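Local coordinates for thymidylate synthase 1 (Bacillus subtilis, PDB 1BKP), which probably catalyses, as a homodimer, the reductive methylation of dUMP to dTMP, with 5,10-methylenetetrahydrofolate as methyl donor and reductant, at residues Asp13-Phe24 against His38-Gln46; Leu173-Met184 against Gly211-Val222. All coordinates share one frame; numbering follows the deposited sequence. Where two conformers were deposited one is given.

Interaction 1 of 2, residues Asp13-Phe24 against His38-Gln46; sequences DIINNGISDEEF and HTLSVISKQ
Asp-21 meets His-38 and Thr-39 because its carboxylate is folded back over its own main chain, CG between the backbone N and the carbonyl carbon (chi1 56°), while the His-38 ring swings beside its backbone N (chi1 -71°). The meeting closes one end of an antiparallel pairing in which the short strand 19-20 borders strand 39-49 at the edge of the mixed sheet of thymidylate synthase. OD1 of Asp-21 takes two donors from opposite faces of the carboxylate: Thr-39 N at 2.8 Å and His-38 ND1 at 3.1 Å, the oxygen lying near the plane of the imidazole. This double grip should hinder rotation of the carboxylate. Over one face of the ring lies Glu-22 CA, 4.1 Å from the His-38 centroid, held by an ST turn in which Ser-20 OG accepts from Glu-22 N. Along the strands, Ile-19 N gives Ser-41 O a nearly straight bond (174°), and the return bond from Ser-41 N to Ile-19 O is more bent. A water donates to Ile-19 O and also bonds Thr-39 OG1 and Ser-41 OG; the latter is further bonded to Lys-169 of the second subunit. On the helix side, Gly-18, the first residue past helix 3-17, makes a CA-H...O contact with Ser-41 O. Ile-14 then spreads its branches, CG2 passing Leu-40 CB at 3.9 Å and CG1 pressing on Val-42 CG2 at 3.6 Å. Beyond Val-42, the bent chain of Lys-45 sets NZ above the carboxylate plane of Asp-13 in a salt bridge, 2.6 Å from OD2, while Asn-17 ND2 holds OD1 of the same group.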
# COMPACT_ATOMS: atom_id res chain seq x y z
N ASP A 13 11.65 -0.72 18.85
CA ASP A 13 10.26 -0.34 19.06
C ASP A 13 9.39 -1.57 19.26
O ASP A 13 8.42 -1.59 20.07
CB ASP A 13 9.74 0.49 17.87
CG ASP A 13 8.32 0.95 18.10
OD1 ASP A 13 8.11 1.51 19.16
OD2 ASP A 13 7.40 0.78 17.28
N ILE A 14 9.75 -2.64 18.55
CA ILE A 14 8.99 -3.86 18.64
C ILE A 14 9.25 -4.59 19.98
O ILE A 14 8.28 -5.03 20.70
CB ILE A 14 9.33 -4.81 17.41
CG1 ILE A 14 8.79 -4.19 16.12
CG2 ILE A 14 8.71 -6.24 17.58
CD1 ILE A 14 9.26 -5.02 14.82
N ILE A 15 10.54 -4.65 20.34
CA ILE A 15 10.94 -5.32 21.56
C ILE A 15 10.32 -4.55 22.69
O ILE A 15 9.79 -5.16 23.56
CB ILE A 15 12.46 -5.31 21.80
CG1 ILE A 15 13.14 -6.33 20.88
CG2 ILE A 15 12.76 -5.57 23.26
CD1 ILE A 15 14.64 -6.13 20.86
N ASN A 16 10.29 -3.23 22.66
CA ASN A 16 9.71 -2.49 23.76
C ASN A 16 8.22 -2.25 23.83
O ASN A 16 7.63 -2.29 24.89
CB ASN A 16 10.40 -1.13 23.94
CG ASN A 16 11.90 -1.26 24.13
OD1 ASN A 16 12.38 -2.29 24.58
ND2 ASN A 16 12.63 -0.23 23.75
N ASN A 17 7.58 -2.11 22.69
CA ASN A 17 6.17 -1.75 22.63
C ASN A 17 5.40 -2.75 21.86
O ASN A 17 4.18 -2.57 21.65
CB ASN A 17 6.08 -0.44 21.86
CG ASN A 17 6.77 0.68 22.55
OD1 ASN A 17 6.57 0.90 23.73
ND2 ASN A 17 7.61 1.39 21.84
N GLY A 18 6.06 -3.80 21.39
CA GLY A 18 5.32 -4.78 20.59
C GLY A 18 4.22 -5.55 21.31
O GLY A 18 4.30 -5.79 22.51
N ILE A 19 3.19 -5.95 20.58
CA ILE A 19 2.09 -6.69 21.15
C ILE A 19 2.20 -8.20 20.87
O ILE A 19 2.46 -8.63 19.74
CB ILE A 19 0.75 -6.13 20.56
CG1 ILE A 19 0.69 -4.63 20.84
CG2 ILE A 19 -0.47 -6.86 21.17
CD1 ILE A 19 0.35 -3.87 19.62
N SER A 20 1.96 -9.02 21.90
CA SER A 20 2.11 -10.44 21.75
C SER A 20 0.94 -11.12 21.13
O SER A 20 -0.14 -10.69 21.33
CB SER A 20 2.39 -11.02 23.15
OG SER A 20 2.27 -12.42 23.08
N ASP A 21 1.15 -12.15 20.31
CA ASP A 21 0.04 -12.93 19.80
C ASP A 21 -0.32 -14.11 20.66
O ASP A 21 -0.97 -15.06 20.19
CB ASP A 21 0.24 -13.36 18.36
CG ASP A 21 1.53 -14.13 18.15
OD1 ASP A 21 2.18 -14.45 19.15
OD2 ASP A 21 1.84 -14.41 16.95
N GLU A 22 0.11 -14.08 21.93
CA GLU A 22 -0.20 -15.19 22.90
C GLU A 22 -1.76 -15.43 23.02
O GLU A 22 -2.21 -16.53 23.28
CB GLU A 22 0.34 -14.77 24.26
CG GLU A 22 1.71 -15.18 24.57
CD GLU A 22 2.43 -14.15 25.48
OE1 GLU A 22 1.79 -13.17 25.95
OE2 GLU A 22 3.66 -14.30 25.67
N GLU A 23 -2.58 -14.40 22.73
CA GLU A 23 -4.01 -14.51 22.82
C GLU A 23 -4.65 -15.42 21.79
O GLU A 23 -5.84 -15.84 21.96
CB GLU A 23 -4.67 -13.15 22.74
CG GLU A 23 -4.44 -12.46 21.37
CD GLU A 23 -5.19 -11.14 21.25
OE1 GLU A 23 -6.36 -11.14 21.62
OE2 GLU A 23 -4.60 -10.11 20.77
N PHE A 24 -3.93 -15.66 20.69
CA PHE A 24 -4.43 -16.49 19.63
C PHE A 24 -3.87 -17.90 19.69
O PHE A 24 -2.82 -18.13 20.32
CB PHE A 24 -4.07 -15.84 18.26
CG PHE A 24 -4.59 -14.41 18.12
CD1 PHE A 24 -5.93 -14.15 18.12
CD2 PHE A 24 -3.73 -13.34 18.01
CE1 PHE A 24 -6.43 -12.86 17.98
CE2 PHE A 24 -4.21 -12.00 17.87
CZ PHE A 24 -5.59 -11.78 17.85
N HIS A 38 5.40 -17.86 19.07
CA HIS A 38 4.63 -16.61 19.13
C HIS A 38 5.50 -15.44 18.66
O HIS A 38 6.75 -15.61 18.52
CB HIS A 38 4.12 -16.38 20.55
CG HIS A 38 3.04 -17.35 20.96
ND1 HIS A 38 1.75 -17.26 20.48
CD2 HIS A 38 3.07 -18.45 21.75
CE1 HIS A 38 1.03 -18.28 20.94
NE2 HIS A 38 1.81 -19.01 21.72
N THR A 39 4.88 -14.27 18.49
CA THR A 39 5.60 -13.09 18.02
C THR A 39 5.14 -11.85 18.74
O THR A 39 4.17 -11.92 19.51
CB THR A 39 5.28 -12.79 16.54
OG1 THR A 39 3.87 -12.51 16.39
CG2 THR A 39 5.65 -13.98 15.65
N LEU A 40 5.99 -10.82 18.73
CA LEU A 40 5.67 -9.45 19.17
C LEU A 40 5.50 -8.65 17.82
O LEU A 40 6.28 -8.87 16.89
CB LEU A 40 6.81 -8.74 19.97
CG LEU A 40 7.19 -9.39 21.31
CD1 LEU A 40 8.34 -8.66 21.93
CD2 LEU A 40 6.00 -9.43 22.24
N SER A 41 4.52 -7.74 17.73
CA SER A 41 4.38 -7.01 16.49
C SER A 41 3.90 -5.62 16.74
O SER A 41 3.34 -5.31 17.82
CB SER A 41 3.40 -7.74 15.57
OG SER A 41 2.17 -7.85 16.26
N VAL A 42 4.15 -4.78 15.74
CA VAL A 42 3.69 -3.38 15.68
C VAL A 42 3.12 -3.19 14.25
O VAL A 42 3.33 -4.01 13.35
CB VAL A 42 4.75 -2.32 15.93
CG1 VAL A 42 5.25 -2.40 17.38
CG2 VAL A 42 5.91 -2.42 14.85
N ILE A 43 2.26 -2.21 14.11
CA ILE A 43 1.57 -1.96 12.85
C ILE A 43 2.06 -0.72 12.15
O ILE A 43 2.18 0.35 12.78
CB ILE A 43 0.04 -1.76 13.18
CG1 ILE A 43 -0.61 -3.08 13.63
CG2 ILE A 43 -0.74 -1.36 12.02
CD1 ILE A 43 -2.09 -2.76 14.20
N SER A 44 2.24 -0.85 10.83
CA SER A 44 2.59 0.21 9.96
C SER A 44 3.88 0.96 10.25
O SER A 44 3.87 2.01 10.89
CB SER A 44 1.39 1.15 9.76
OG SER A 44 1.60 2.06 8.73
N LYS A 45 4.98 0.49 9.67
CA LYS A 45 6.30 1.17 9.85
C LYS A 45 6.79 1.52 8.42
O LYS A 45 6.43 0.83 7.45
CB LYS A 45 7.35 0.22 10.52
CG LYS A 45 6.95 -0.12 11.98
CD LYS A 45 7.20 1.14 12.87
CE LYS A 45 6.98 0.92 14.31
NZ LYS A 45 7.66 2.07 15.04
N GLN A 46 7.76 2.40 8.35
CA GLN A 46 8.27 2.86 7.06
C GLN A 46 9.77 3.15 7.12
O GLN A 46 10.23 3.73 8.10
CB GLN A 46 7.56 4.19 6.67
CG GLN A 46 8.08 4.69 5.35
CD GLN A 46 7.39 5.92 4.84
OE1 GLN A 46 7.93 7.00 5.00
NE2 GLN A 46 6.24 5.77 4.18
O HOH W 1 2.21 -10.39 17.57

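Interaction 2 of 2, residues Leu173-Met184 against Gly211-Val222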
# COMPACT_ATOMS: atom_id res chain seq x y z
N LEU A 173 13.72 8.67 -10.70
CA LEU A 173 12.80 7.57 -10.51
C LEU A 173 12.73 7.14 -9.01
O LEU A 173 13.72 6.60 -8.47
CB LEU A 173 13.28 6.39 -11.34
CG LEU A 173 12.32 5.18 -11.44
CD1 LEU A 173 10.93 5.56 -11.97
CD2 LEU A 173 12.94 4.07 -12.41
N HIS A 174 11.61 7.44 -8.34
CA HIS A 174 11.38 7.08 -6.92
C HIS A 174 10.59 5.77 -6.91
O HIS A 174 9.71 5.55 -7.81
CB HIS A 174 10.59 8.22 -6.25
CG HIS A 174 11.20 9.57 -6.44
ND1 HIS A 174 11.91 10.25 -5.45
CD2 HIS A 174 11.14 10.42 -7.50
CE1 HIS A 174 12.25 11.45 -5.90
NE2 HIS A 174 11.80 11.59 -7.13
N LEU A 175 10.83 4.93 -5.87
CA LEU A 175 10.17 3.65 -5.81
C LEU A 175 9.57 3.54 -4.43
O LEU A 175 10.27 3.83 -3.43
CB LEU A 175 11.16 2.45 -5.99
CG LEU A 175 10.62 1.05 -5.60
CD1 LEU A 175 9.36 0.75 -6.49
CD2 LEU A 175 11.69 -0.03 -5.83
N GLU A 176 8.28 3.15 -4.35
CA GLU A 176 7.66 2.92 -3.04
C GLU A 176 7.16 1.46 -3.08
O GLU A 176 6.43 1.07 -3.97
CB GLU A 176 6.49 3.90 -2.81
CG GLU A 176 5.88 3.72 -1.45
CD GLU A 176 5.08 4.92 -0.94
OE1 GLU A 176 4.63 5.73 -1.77
OE2 GLU A 176 4.89 5.03 0.28
N VAL A 177 7.46 0.68 -2.05
CA VAL A 177 7.06 -0.72 -2.04
C VAL A 177 6.26 -1.01 -0.76
O VAL A 177 6.47 -0.35 0.24
CB VAL A 177 8.43 -1.55 -1.97
CG1 VAL A 177 8.27 -2.97 -1.77
CG2 VAL A 177 9.25 -1.30 -3.24
N ARG A 178 5.40 -2.02 -0.76
CA ARG A 178 4.72 -2.38 0.49
C ARG A 178 4.70 -3.86 0.72
O ARG A 178 4.35 -4.62 -0.21
CB ARG A 178 3.25 -1.90 0.58
CG ARG A 178 2.65 -2.06 2.05
CD ARG A 178 1.35 -1.29 2.16
NE ARG A 178 0.87 -1.42 3.52
CZ ARG A 178 0.13 -2.40 3.99
NH1 ARG A 178 -0.48 -3.24 3.16
NH2 ARG A 178 -0.18 -2.41 5.28
N ALA A 179 5.01 -4.25 1.93
CA ALA A 179 4.85 -5.63 2.38
C ALA A 179 3.65 -5.61 3.36
O ALA A 179 3.61 -4.81 4.31
CB ALA A 179 6.07 -6.09 3.17
N ARG A 180 2.77 -6.59 3.20
CA ARG A 180 1.63 -6.71 4.11
C ARG A 180 2.06 -7.17 5.46
O ARG A 180 1.46 -6.88 6.49
CB ARG A 180 0.64 -7.77 3.51
CG ARG A 180 1.21 -9.09 3.17
CD ARG A 180 0.09 -10.08 3.01
NE ARG A 180 0.63 -11.40 2.69
CZ ARG A 180 0.79 -12.38 3.54
NH1 ARG A 180 0.55 -12.18 4.83
NH2 ARG A 180 1.25 -13.55 3.12
N SER A 181 3.17 -7.91 5.44
CA SER A 181 3.68 -8.48 6.68
C SER A 181 5.19 -8.71 6.49
O SER A 181 5.59 -8.91 5.36
CB SER A 181 3.05 -9.90 6.85
OG SER A 181 3.51 -10.30 8.10
N ASN A 182 6.00 -8.65 7.55
CA ASN A 182 7.44 -9.03 7.34
C ASN A 182 7.97 -9.56 8.64
O ASN A 182 7.81 -8.94 9.72
CB ASN A 182 8.25 -7.77 7.03
CG ASN A 182 9.09 -7.81 5.70
OD1 ASN A 182 9.89 -6.95 5.55
ND2 ASN A 182 8.88 -8.75 4.79
N ASP A 183 8.63 -10.72 8.57
CA ASP A 183 9.35 -11.27 9.74
C ASP A 183 10.56 -10.33 9.72
O ASP A 183 11.38 -10.38 8.75
CB ASP A 183 9.76 -12.71 9.37
CG ASP A 183 10.72 -13.32 10.36
OD1 ASP A 183 11.38 -12.62 11.14
OD2 ASP A 183 10.72 -14.56 10.44
N MET A 184 10.66 -9.45 10.73
CA MET A 184 11.74 -8.48 10.77
C MET A 184 13.14 -9.01 10.90
O MET A 184 14.07 -8.35 10.46
CB MET A 184 11.50 -7.44 11.86
CG MET A 184 10.17 -6.65 11.58
SD MET A 184 10.21 -5.80 9.99
CE MET A 184 11.36 -4.53 10.36
N GLY A 211 15.90 8.16 -7.49
CA GLY A 211 15.23 9.01 -6.55
C GLY A 211 15.22 8.30 -5.22
O GLY A 211 16.13 7.52 -4.87
N GLU A 212 14.21 8.62 -4.43
CA GLU A 212 14.08 8.05 -3.07
C GLU A 212 13.63 6.60 -3.12
O GLU A 212 13.04 6.20 -4.13
CB GLU A 212 13.02 8.91 -2.34
CG GLU A 212 12.98 8.63 -0.90
CD GLU A 212 12.42 9.79 -0.12
OE1 GLU A 212 11.74 10.66 -0.72
OE2 GLU A 212 12.65 9.81 1.11
N TYR A 213 13.88 5.79 -2.05
CA TYR A 213 13.41 4.38 -2.06
C TYR A 213 12.69 4.25 -0.69
O TYR A 213 13.28 4.60 0.33
CB TYR A 213 14.62 3.46 -2.09
CG TYR A 213 14.26 2.02 -1.78
CD1 TYR A 213 13.30 1.31 -2.50
CD2 TYR A 213 14.92 1.35 -0.77
CE1 TYR A 213 13.04 -0.05 -2.20
CE2 TYR A 213 14.69 0.00 -0.49
CZ TYR A 213 13.74 -0.69 -1.24
OH TYR A 213 13.60 -2.09 -1.04
N ILE A 214 11.41 3.91 -0.70
CA ILE A 214 10.56 3.83 0.48
C ILE A 214 10.04 2.38 0.60
O ILE A 214 9.47 1.86 -0.33
CB ILE A 214 9.41 4.81 0.26
CG1 ILE A 214 10.00 6.21 0.06
CG2 ILE A 214 8.49 4.79 1.43
CD1 ILE A 214 9.33 6.97 -1.04
N PHE A 215 10.05 1.84 1.82
CA PHE A 215 9.67 0.44 2.05
C PHE A 215 8.71 0.47 3.23
O PHE A 215 9.05 0.91 4.33
CB PHE A 215 10.90 -0.37 2.39
CG PHE A 215 10.65 -1.91 2.38
CD1 PHE A 215 10.01 -2.54 3.45
CD2 PHE A 215 11.00 -2.67 1.26
CE1 PHE A 215 9.67 -3.95 3.42
CE2 PHE A 215 10.70 -4.10 1.16
CZ PHE A 215 10.04 -4.75 2.23
N ASN A 216 7.49 0.13 2.94
CA ASN A 216 6.41 0.16 3.96
C ASN A 216 6.09 -1.22 4.42
O ASN A 216 5.97 -2.11 3.58
CB ASN A 216 5.13 0.67 3.30
CG ASN A 216 5.23 2.16 2.93
OD1 ASN A 216 5.52 2.98 3.80
ND2 ASN A 216 5.21 2.47 1.64
N ILE A 217 5.77 -1.39 5.70
CA ILE A 217 5.43 -2.76 6.16
C ILE A 217 4.15 -2.65 7.01
O ILE A 217 4.04 -1.72 7.81
CB ILE A 217 6.47 -3.36 7.10
CG1 ILE A 217 7.88 -3.39 6.50
CG2 ILE A 217 6.14 -4.85 7.37
CD1 ILE A 217 8.72 -2.33 7.08
N GLY A 218 3.19 -3.54 6.76
CA GLY A 218 1.95 -3.51 7.56
C GLY A 218 2.11 -4.25 8.88
O GLY A 218 2.41 -3.64 9.87
N ASP A 219 2.08 -5.58 8.91
CA ASP A 219 2.28 -6.22 10.23
C ASP A 219 3.80 -6.49 10.41
O ASP A 219 4.35 -7.32 9.74
CB ASP A 219 1.55 -7.51 10.25
CG ASP A 219 1.50 -8.10 11.66
OD1 ASP A 219 2.52 -8.60 12.11
OD2 ASP A 219 0.49 -7.98 12.36
N CYS A 220 4.43 -5.76 11.32
CA CYS A 220 5.85 -5.87 11.59
C CYS A 220 6.04 -6.83 12.78
O CYS A 220 5.76 -6.43 13.89
CB CYS A 220 6.26 -4.50 12.02
SG CYS A 220 7.88 -4.08 11.64
N HIS A 221 6.57 -8.03 12.57
CA HIS A 221 6.70 -8.98 13.72
C HIS A 221 8.02 -9.65 13.91
O HIS A 221 8.81 -9.70 12.97
CB HIS A 221 5.63 -10.05 13.62
CG HIS A 221 5.60 -10.77 12.29
ND1 HIS A 221 6.35 -11.88 12.03
CD2 HIS A 221 4.87 -10.56 11.17
CE1 HIS A 221 6.09 -12.35 10.82
NE2 HIS A 221 5.18 -11.56 10.27
N VAL A 222 8.31 -10.03 15.17
CA VAL A 222 9.53 -10.78 15.43
C VAL A 222 9.17 -11.94 16.36
O VAL A 222 8.33 -11.81 17.27
CB VAL A 222 10.71 -9.99 16.02
CG1 VAL A 222 11.06 -8.78 15.27
CG2 VAL A 222 10.53 -9.68 17.41
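Val-177 is the central knob on one face of this parallel pair: its branches part, CG2 touching Tyr-213 (4.1 Å to CE1) and CG1 touching Phe-215 (4.0 Å to CE2). Strands 172-183 and 209-223 are the arms of a beta-alpha-beta unit with helix 188-206 between them, and both turn a corner at the same level, consistent with the stacked beta bulges of this family. Leu-175 lies alongside Tyr-213, pointing the same way. Past Ala-179, Asn-182 comes from the opposite direction, its OD1, bonded to Asn-188 ND2, 3.7 Å from Phe-215 CE1 and its CB on Ile-217 CG2 at 3.6 Å. Two glycines provide the hollows: the His-174 ring lays its face on Gly-211 CA, and the extended Arg-178, bonded to Tyr-162 and to Glu-176 of the second subunit, brings NH2 to 3.3 Å from Gly-218 CA. On the face of Arg-178, Asn-216 ND2 reaches Glu-176 OE2 at 2.9 Å; this oxygen also binds Ser-44 of the second subunit. Ser-181, Asn-182 and His-221 probably contribute to a dUMP site shared between the two subunits. Asn-182 O sits 3.6 Å above the plane of the His-221 ring, whose NE2 makes a weak 3.0 Å bond to Ser-181 OG.

Interactions 1 and 2 share one mixed sheet and meet where strand 39-49 lies antiparallel beside strand 209-223: Val-42 O to Cys-220 N and Leu-40 O to Val-222 N are probable hydrogen bonds. Interaction 2 is buried inside the sheet, a long parallel ladder with aromatic and aliphatic packing on one face. Interaction 1 is a surface contact at the sheet's edge, with only two bridge pairs, and relies more on carboxylate bonds, a salt bridge and a water. Ile-14 ties the two, touching Met-184 and Cys-220. Both reach the second subunit, whose Lys-169 serves both, since it also forms a salt bridge with Asp-219 in interaction 2.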